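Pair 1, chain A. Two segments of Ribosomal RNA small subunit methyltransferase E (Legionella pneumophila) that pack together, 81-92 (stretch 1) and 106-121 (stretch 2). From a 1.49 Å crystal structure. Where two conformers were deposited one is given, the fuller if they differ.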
# COMPACT_ATOMS: atom_id res chain seq x y z
N LEU A 81 -7.36 -17.02 7.20
CA LEU A 81 -6.02 -17.34 6.73
C LEU A 81 -5.04 -16.58 7.61
O LEU A 81 -5.08 -15.34 7.65
CB LEU A 81 -5.87 -16.92 5.27
CG LEU A 81 -4.47 -17.03 4.67
CD1 LEU A 81 -4.11 -18.50 4.45
CD2 LEU A 81 -4.37 -16.27 3.33
N LYS A 82 -4.19 -17.30 8.35
CA LYS A 82 -3.22 -16.67 9.25
C LYS A 82 -1.90 -16.51 8.53
O LYS A 82 -1.20 -17.50 8.28
CB LYS A 82 -3.03 -17.53 10.50
CG LYS A 82 -4.30 -17.99 11.14
CD LYS A 82 -5.18 -16.83 11.48
CE LYS A 82 -6.45 -17.35 12.16
NZ LYS A 82 -7.54 -16.35 12.28
N ILE A 83 -1.57 -15.28 8.16
CA ILE A 83 -0.33 -15.00 7.43
C ILE A 83 0.71 -14.56 8.44
O ILE A 83 0.45 -13.67 9.27
CB ILE A 83 -0.55 -13.90 6.39
CG1 ILE A 83 -1.72 -14.27 5.45
CG2 ILE A 83 0.74 -13.65 5.62
CD1 ILE A 83 -2.06 -13.18 4.46
N HIS A 84 1.88 -15.18 8.39
CA HIS A 84 3.05 -14.75 9.15
C HIS A 84 4.01 -14.10 8.16
O HIS A 84 4.62 -14.79 7.34
CB HIS A 84 3.71 -15.95 9.82
CG HIS A 84 4.87 -15.59 10.69
ND1 HIS A 84 5.55 -16.52 11.44
CD2 HIS A 84 5.46 -14.39 10.94
CE1 HIS A 84 6.52 -15.92 12.12
NE2 HIS A 84 6.49 -14.63 11.83
N LEU A 85 4.13 -12.77 8.25
CA LEU A 85 4.98 -11.98 7.38
C LEU A 85 6.34 -11.82 8.03
O LEU A 85 6.43 -11.39 9.18
CB LEU A 85 4.37 -10.58 7.22
CG LEU A 85 5.31 -9.61 6.49
CD1 LEU A 85 5.64 -10.07 5.04
CD2 LEU A 85 4.70 -8.20 6.50
N ALA A 86 7.39 -12.15 7.28
CA ALA A 86 8.77 -11.91 7.71
C ALA A 86 9.29 -10.83 6.79
O ALA A 86 9.48 -11.08 5.59
CB ALA A 86 9.60 -13.19 7.61
N GLN A 87 9.44 -9.61 7.31
CA GLN A 87 9.73 -8.43 6.50
C GLN A 87 11.16 -8.01 6.78
O GLN A 87 11.49 -7.70 7.93
CB GLN A 87 8.78 -7.29 6.86
CG GLN A 87 8.99 -6.01 6.04
CD GLN A 87 8.53 -6.15 4.59
OE1 GLN A 87 7.74 -7.02 4.27
NE2 GLN A 87 9.05 -5.29 3.70
N ALA A 88 12.00 -8.00 5.75
CA ALA A 88 13.39 -7.60 5.95
C ALA A 88 13.46 -6.15 6.42
O ALA A 88 12.70 -5.30 5.96
CB ALA A 88 14.17 -7.78 4.65
N ILE A 89 14.38 -5.88 7.35
CA ILE A 89 14.53 -4.52 7.85
C ILE A 89 15.09 -3.63 6.75
O ILE A 89 15.72 -4.10 5.80
CB ILE A 89 15.36 -4.47 9.15
CG1 ILE A 89 16.77 -5.03 8.92
CG2 ILE A 89 14.64 -5.23 10.26
CD1 ILE A 89 17.70 -4.86 10.14
N SER A 90 14.80 -2.34 6.85
CA SER A 90 15.05 -1.43 5.74
C SER A 90 15.39 -0.06 6.28
O SER A 90 15.13 0.26 7.44
CB SER A 90 13.85 -1.36 4.78
OG SER A 90 12.70 -0.95 5.50
N LYS A 91 15.98 0.76 5.42
CA LYS A 91 16.32 2.13 5.77
C LYS A 91 15.05 2.99 5.84
O LYS A 91 13.96 2.60 5.40
CB LYS A 91 17.31 2.71 4.77
CG LYS A 91 16.71 2.90 3.41
CD LYS A 91 17.77 3.25 2.39
CE LYS A 91 17.13 3.56 1.04
NZ LYS A 91 18.12 4.07 0.06
N GLY A 92 15.20 4.19 6.40
CA GLY A 92 14.08 5.11 6.50
C GLY A 92 12.98 4.57 7.39
O GLY A 92 13.22 3.84 8.36
N GLY A 106 -4.92 -7.60 7.96
CA GLY A 106 -5.23 -8.78 8.74
C GLY A 106 -4.09 -9.72 9.03
O GLY A 106 -4.33 -10.87 9.39
N VAL A 107 -2.84 -9.28 8.86
CA VAL A 107 -1.71 -10.17 9.12
C VAL A 107 -1.85 -10.73 10.53
O VAL A 107 -2.30 -10.04 11.44
CB VAL A 107 -0.40 -9.40 8.92
CG1 VAL A 107 -0.11 -8.50 10.14
CG2 VAL A 107 0.77 -10.34 8.63
N ALA A 108 -1.48 -12.00 10.70
CA ALA A 108 -1.59 -12.66 11.99
C ALA A 108 -0.34 -12.48 12.83
O ALA A 108 -0.43 -12.38 14.06
CB ALA A 108 -1.85 -14.16 11.78
N CYS A 109 0.83 -12.42 12.19
CA CYS A 109 2.12 -12.42 12.88
C CYS A 109 3.11 -11.69 12.00
O CYS A 109 3.08 -11.84 10.78
CB CYS A 109 2.64 -13.84 13.05
SG CYS A 109 3.95 -14.00 14.28
N ILE A 110 4.01 -10.92 12.62
CA ILE A 110 5.03 -10.17 11.90
C ILE A 110 6.37 -10.42 12.57
O ILE A 110 6.49 -10.21 13.78
CB ILE A 110 4.76 -8.65 11.91
CG1 ILE A 110 3.35 -8.33 11.41
CG2 ILE A 110 5.80 -7.93 11.04
CD1 ILE A 110 2.86 -6.97 11.84
N THR A 111 7.38 -10.81 11.78
CA THR A 111 8.76 -10.93 12.27
C THR A 111 9.66 -9.97 11.51
O THR A 111 9.77 -10.09 10.28
CB THR A 111 9.28 -12.37 12.11
OG1 THR A 111 8.52 -13.26 12.93
CG2 THR A 111 10.77 -12.44 12.51
N PRO A 112 10.31 -9.01 12.16
CA PRO A 112 11.37 -8.25 11.47
C PRO A 112 12.51 -9.20 11.15
O PRO A 112 12.93 -9.99 12.00
CB PRO A 112 11.77 -7.20 12.51
CG PRO A 112 10.60 -7.14 13.49
CD PRO A 112 10.08 -8.54 13.53
N LEU A 113 12.98 -9.15 9.91
CA LEU A 113 13.92 -10.14 9.41
C LEU A 113 15.25 -9.46 9.09
O LEU A 113 15.28 -8.36 8.54
CB LEU A 113 13.35 -10.78 8.13
CG LEU A 113 14.04 -12.05 7.62
CD1 LEU A 113 13.94 -13.19 8.64
CD2 LEU A 113 13.42 -12.46 6.29
N ILE A 114 16.34 -10.12 9.46
CA ILE A 114 17.68 -9.67 9.10
C ILE A 114 18.22 -10.66 8.08
O ILE A 114 18.23 -11.87 8.33
CB ILE A 114 18.60 -9.59 10.34
CG1 ILE A 114 17.92 -8.74 11.42
CG2 ILE A 114 19.94 -9.01 9.94
CD1 ILE A 114 18.54 -8.92 12.80
N THR A 115 18.61 -10.14 6.91
CA THR A 115 19.16 -10.94 5.83
C THR A 115 20.46 -10.30 5.39
O THR A 115 20.82 -9.20 5.82
CB THR A 115 18.18 -11.04 4.64
OG1 THR A 115 18.26 -9.85 3.86
CG2 THR A 115 16.76 -11.23 5.13
N GLU A 116 21.16 -11.01 4.50
CA GLU A 116 22.54 -10.65 4.15
C GLU A 116 22.60 -9.31 3.45
O GLU A 116 23.54 -8.53 3.66
CB GLU A 116 23.14 -11.76 3.30
CG GLU A 116 24.58 -11.54 2.87
CD GLU A 116 25.17 -12.75 2.15
OE1 GLU A 116 25.30 -13.83 2.78
OE2 GLU A 116 25.50 -12.63 0.95
N ARG A 117 21.60 -8.99 2.63
CA ARG A 117 21.63 -7.78 1.82
C ARG A 117 20.82 -6.62 2.39
O ARG A 117 20.58 -5.64 1.68
CB ARG A 117 21.19 -8.09 0.39
CG ARG A 117 22.06 -9.16 -0.22
CD ARG A 117 21.78 -9.34 -1.69
NE ARG A 117 22.73 -10.25 -2.32
CZ ARG A 117 22.52 -10.80 -3.51
NH1 ARG A 117 21.39 -10.54 -4.17
NH2 ARG A 117 23.42 -11.62 -4.05
N CYS A 118 20.41 -6.68 3.66
CA CYS A 118 19.73 -5.52 4.24
C CYS A 118 20.67 -4.32 4.29
O CYS A 118 21.88 -4.46 4.46
CB CYS A 118 19.20 -5.85 5.64
SG CYS A 118 17.87 -7.06 5.61
N GLN A 119 20.09 -3.13 4.11
CA GLN A 119 20.90 -1.92 4.03
C GLN A 119 21.31 -1.36 5.39
O GLN A 119 22.10 -0.42 5.44
CB GLN A 119 20.14 -0.83 3.25
CG GLN A 119 20.08 -1.04 1.75
CD GLN A 119 19.22 -0.00 1.06
OE1 GLN A 119 18.00 -0.14 0.98
NE2 GLN A 119 19.86 1.06 0.55
N VAL A 120 20.79 -1.92 6.48
CA VAL A 120 20.80 -1.23 7.76
C VAL A 120 21.27 -2.16 8.87
O VAL A 120 21.27 -3.39 8.73
CB VAL A 120 19.41 -0.67 8.12
CG1 VAL A 120 19.05 0.45 7.16
CG2 VAL A 120 18.38 -1.77 8.07
N LYS A 121 21.68 -1.54 9.98
CA LYS A 121 22.03 -2.21 11.22
C LYS A 121 21.43 -1.44 12.37
O LYS A 121 21.47 -0.20 12.39
CB LYS A 121 23.55 -2.25 11.40
CG LYS A 121 24.30 -3.10 10.38
CD LYS A 121 24.07 -4.58 10.63
CE LYS A 121 24.40 -4.95 12.07
NZ LYS A 121 25.75 -4.45 12.47
O HOH W 1 -3.51 -13.19 8.20
O HOH W 2 17.27 -3.33 3.62

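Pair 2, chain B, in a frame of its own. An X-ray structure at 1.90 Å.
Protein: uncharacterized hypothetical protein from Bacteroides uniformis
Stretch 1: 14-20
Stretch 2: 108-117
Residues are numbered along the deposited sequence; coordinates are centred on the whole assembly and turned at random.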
# COMPACT_ATOMS: atom_id res chain seq x y z
N GLY B 14 14.80 3.46 -4.47
CA GLY B 14 13.73 4.41 -4.41
C GLY B 14 13.00 4.37 -3.11
O GLY B 14 13.01 3.35 -2.40
N GLU B 15 12.37 5.49 -2.78
CA GLU B 15 11.42 5.51 -1.64
C GLU B 15 10.10 6.15 -2.04
O GLU B 15 10.05 7.00 -2.97
CB GLU B 15 11.99 6.22 -0.41
CG GLU B 15 12.46 7.61 -0.72
CD GLU B 15 13.01 8.39 0.46
OE1 GLU B 15 12.65 8.14 1.62
OE2 GLU B 15 13.79 9.30 0.19
N VAL B 16 9.05 5.72 -1.35
CA VAL B 16 7.68 6.18 -1.61
C VAL B 16 7.16 6.86 -0.35
O VAL B 16 7.12 6.24 0.71
CB VAL B 16 6.75 5.03 -2.08
CG1 VAL B 16 5.29 5.55 -2.36
CG2 VAL B 16 7.36 4.34 -3.30
N VAL B 17 6.89 8.17 -0.46
CA VAL B 17 6.52 8.96 0.67
C VAL B 17 5.21 9.74 0.38
O VAL B 17 4.85 10.02 -0.75
CB VAL B 17 7.63 9.95 1.12
CG1 VAL B 17 8.95 9.20 1.43
CG2 VAL B 17 7.86 11.04 0.08
N ASP B 18 4.53 10.07 1.45
CA ASP B 18 3.29 10.82 1.37
C ASP B 18 3.66 12.30 1.12
O ASP B 18 4.32 12.93 1.92
CB ASP B 18 2.58 10.64 2.71
CG ASP B 18 1.29 11.44 2.82
OD1 ASP B 18 0.88 12.08 1.85
OD2 ASP B 18 0.71 11.44 3.94
N GLU B 19 3.20 12.83 0.00
CA GLU B 19 3.29 14.27 -0.32
C GLU B 19 2.89 15.20 0.83
O GLU B 19 3.50 16.24 1.04
CB GLU B 19 2.34 14.51 -1.52
CG GLU B 19 2.62 15.81 -2.23
CD GLU B 19 1.56 16.12 -3.27
OE1 GLU B 19 1.42 15.36 -4.24
OE2 GLU B 19 0.84 17.10 -3.08
N ALA B 20 1.85 14.86 1.57
CA ALA B 20 1.36 15.76 2.60
C ALA B 20 2.22 15.76 3.87
O ALA B 20 2.35 16.78 4.48
CB ALA B 20 -0.10 15.47 2.94
N LYS B 108 12.86 9.49 -5.59
CA LYS B 108 11.88 9.65 -4.53
C LYS B 108 10.54 9.93 -5.16
O LYS B 108 10.47 10.81 -6.02
CB LYS B 108 12.32 10.74 -3.58
CG LYS B 108 11.32 11.11 -2.50
CD LYS B 108 11.99 12.00 -1.48
CE LYS B 108 11.09 13.12 -1.03
NZ LYS B 108 11.87 13.99 -0.10
N PHE B 109 9.50 9.18 -4.76
CA PHE B 109 8.15 9.38 -5.25
C PHE B 109 7.30 9.96 -4.13
O PHE B 109 7.19 9.38 -3.07
CB PHE B 109 7.52 8.06 -5.71
CG PHE B 109 7.93 7.63 -7.10
CD1 PHE B 109 7.22 8.04 -8.23
CD2 PHE B 109 9.02 6.84 -7.26
CE1 PHE B 109 7.61 7.66 -9.50
CE2 PHE B 109 9.45 6.46 -8.55
CZ PHE B 109 8.73 6.85 -9.65
N GLU B 110 6.62 11.06 -4.41
CA GLU B 110 5.67 11.62 -3.46
C GLU B 110 4.31 11.27 -3.97
O GLU B 110 3.97 11.67 -5.09
CB GLU B 110 5.82 13.13 -3.38
CG GLU B 110 7.12 13.52 -2.73
CD GLU B 110 7.19 15.02 -2.59
OE1 GLU B 110 7.61 15.64 -3.55
OE2 GLU B 110 6.79 15.55 -1.55
N VAL B 111 3.51 10.59 -3.15
CA VAL B 111 2.21 10.05 -3.55
C VAL B 111 1.16 10.51 -2.54
O VAL B 111 1.47 11.19 -1.56
CB VAL B 111 2.26 8.52 -3.69
CG1 VAL B 111 3.37 8.10 -4.67
CG2 VAL B 111 2.47 7.87 -2.34
N GLN B 112 -0.07 10.18 -2.82
CA GLN B 112 -1.24 10.58 -2.00
C GLN B 112 -1.94 9.26 -1.61
O GLN B 112 -2.80 8.78 -2.34
CB GLN B 112 -2.12 11.49 -2.81
CG GLN B 112 -1.51 12.89 -2.88
CD GLN B 112 -2.18 13.84 -3.84
OE1 GLN B 112 -2.40 13.53 -5.03
NE2 GLN B 112 -2.49 15.04 -3.34
N PRO B 113 -1.55 8.69 -0.45
CA PRO B 113 -2.12 7.41 -0.06
C PRO B 113 -3.61 7.59 0.22
O PRO B 113 -4.01 8.62 0.66
CB PRO B 113 -1.39 7.06 1.24
CG PRO B 113 -0.90 8.36 1.77
CD PRO B 113 -0.70 9.27 0.60
N PHE B 114 -4.40 6.55 -0.02
CA PHE B 114 -5.82 6.66 0.19
C PHE B 114 -6.18 6.83 1.67
O PHE B 114 -7.07 7.59 2.02
CB PHE B 114 -6.53 5.40 -0.32
CG PHE B 114 -6.31 5.09 -1.76
CD1 PHE B 114 -6.32 6.09 -2.71
CD2 PHE B 114 -6.13 3.80 -2.18
CE1 PHE B 114 -6.15 5.80 -4.05
CE2 PHE B 114 -5.95 3.50 -3.53
CZ PHE B 114 -6.00 4.51 -4.47
N LEU B 115 -5.48 6.09 2.52
CA LEU B 115 -5.74 5.98 3.98
C LEU B 115 -4.45 5.98 4.78
O LEU B 115 -3.41 5.51 4.31
CB LEU B 115 -6.52 4.69 4.29
CG LEU B 115 -7.89 4.47 3.60
CD1 LEU B 115 -8.48 3.07 3.90
CD2 LEU B 115 -8.92 5.54 4.04
N ASN B 116 -4.52 6.53 5.98
CA ASN B 116 -3.52 6.36 6.99
C ASN B 116 -4.09 5.45 8.06
O ASN B 116 -5.24 5.62 8.49
CB ASN B 116 -3.15 7.71 7.59
CG ASN B 116 -2.45 8.60 6.60
OD1 ASN B 116 -1.68 8.14 5.76
ND2 ASN B 116 -2.68 9.89 6.71
N VAL B 117 -3.28 4.50 8.49
CA VAL B 117 -3.73 3.46 9.42
C VAL B 117 -2.71 3.32 10.52
O VAL B 117 -1.54 3.10 10.23
CB VAL B 117 -3.89 2.10 8.72
CG1 VAL B 117 -4.43 1.05 9.71
CG2 VAL B 117 -4.74 2.21 7.45
O HOH W 3 -1.67 12.03 4.56
O HOH W 4 0.88 9.26 5.27
O HOH W 5 6.86 14.67 1.02
O HOH W 6 1.63 13.03 -5.23

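In both pairs two parallel strands lie side by side and are joined by backbone hydrogen bonds. The strand axes cross at -33° in pair 1 and -27° in pair 2, with closest approaches of 4.4 and 4.7 Å, and 14 central residues superpose with an RMSD of 0.8 Å. Leu A85 to Ala A88 match Glu B15 to Asp B18, and Ile A110 to Leu A113 match Lys B108 to Val B111.

Four rungs of the hydrogen-bond ladder are common to the two pairs. In pair 1, Thr A111 N donates to Leu A85 O (2.8 Å), Gln A87 N to Thr A111 O (3.0 Å), Leu A113 N to Gln A87 O (2.9 Å) and Ile A89 N to Leu A113 O (2.9 Å). The equivalents in pair 2 are Phe B109 N to Glu B15 O (2.9 Å), Val B17 N to Phe B109 O (2.9 Å), Val B111 N to Val B17 O (2.8 Å) and Glu B19 N to Val B111 O (2.8 Å). Pro A112, which has no N-H to give, does not interrupt the ladder, because the donors and acceptors toward stretch 1 are N and O of Thr A111 and Leu A113; Glu B110 takes its place in pair 2, paired with Val B17.

On the face carrying Ala A86 and Thr A111, pair 1 combines small and polar groups. His A84 NE2 and Thr A111 OG1 share a hydrogen bond of 2.7 Å at the edge of the imidazole, while Cys A109 SG lies over its face, 3.7 Å from the centroid of the His A84 ring. Gly B14 matches His A84 and has no side chain, and Phe B109 takes the place of Thr A111. Here the packing is apolar: Val B16 CG1 meets Val B111 CG2 at 3.7 Å, whereas at the matching positions Ala A86 CB is 4.1 Å from Leu A113 CD2, the longer leucine reaching the short alanine.

Beyond the ladder the solutions diverge. Ile A89, the residue of its stretch most covered by the partner, packs its CG1 against Val A120 CG2 (3.7 Å) and its CD1 against Ile A114 CG1 (4.1 Å). Its counterpart Glu B19 is exposed and works partly through solvent: water 6 donates to Glu B19 OE1 (2.5 Å) and Glu B110 O (2.7 Å). Ala A88 CB rests 3.9 Å from Cys A118 SG, but the matching Asp B18 places OD1 3.5 Å from Pro B113 CD, and water 4 donates to both Asp B18 OD2 (2.6 Å) and Asn B116 OD1 (2.8 Å). Both ends hold bridging water, but in pair 1 the side chain of Ile A89 makes apolar contacts, while in pair 2 the carboxylates of Asp B18 and Glu B19 accept from the waters.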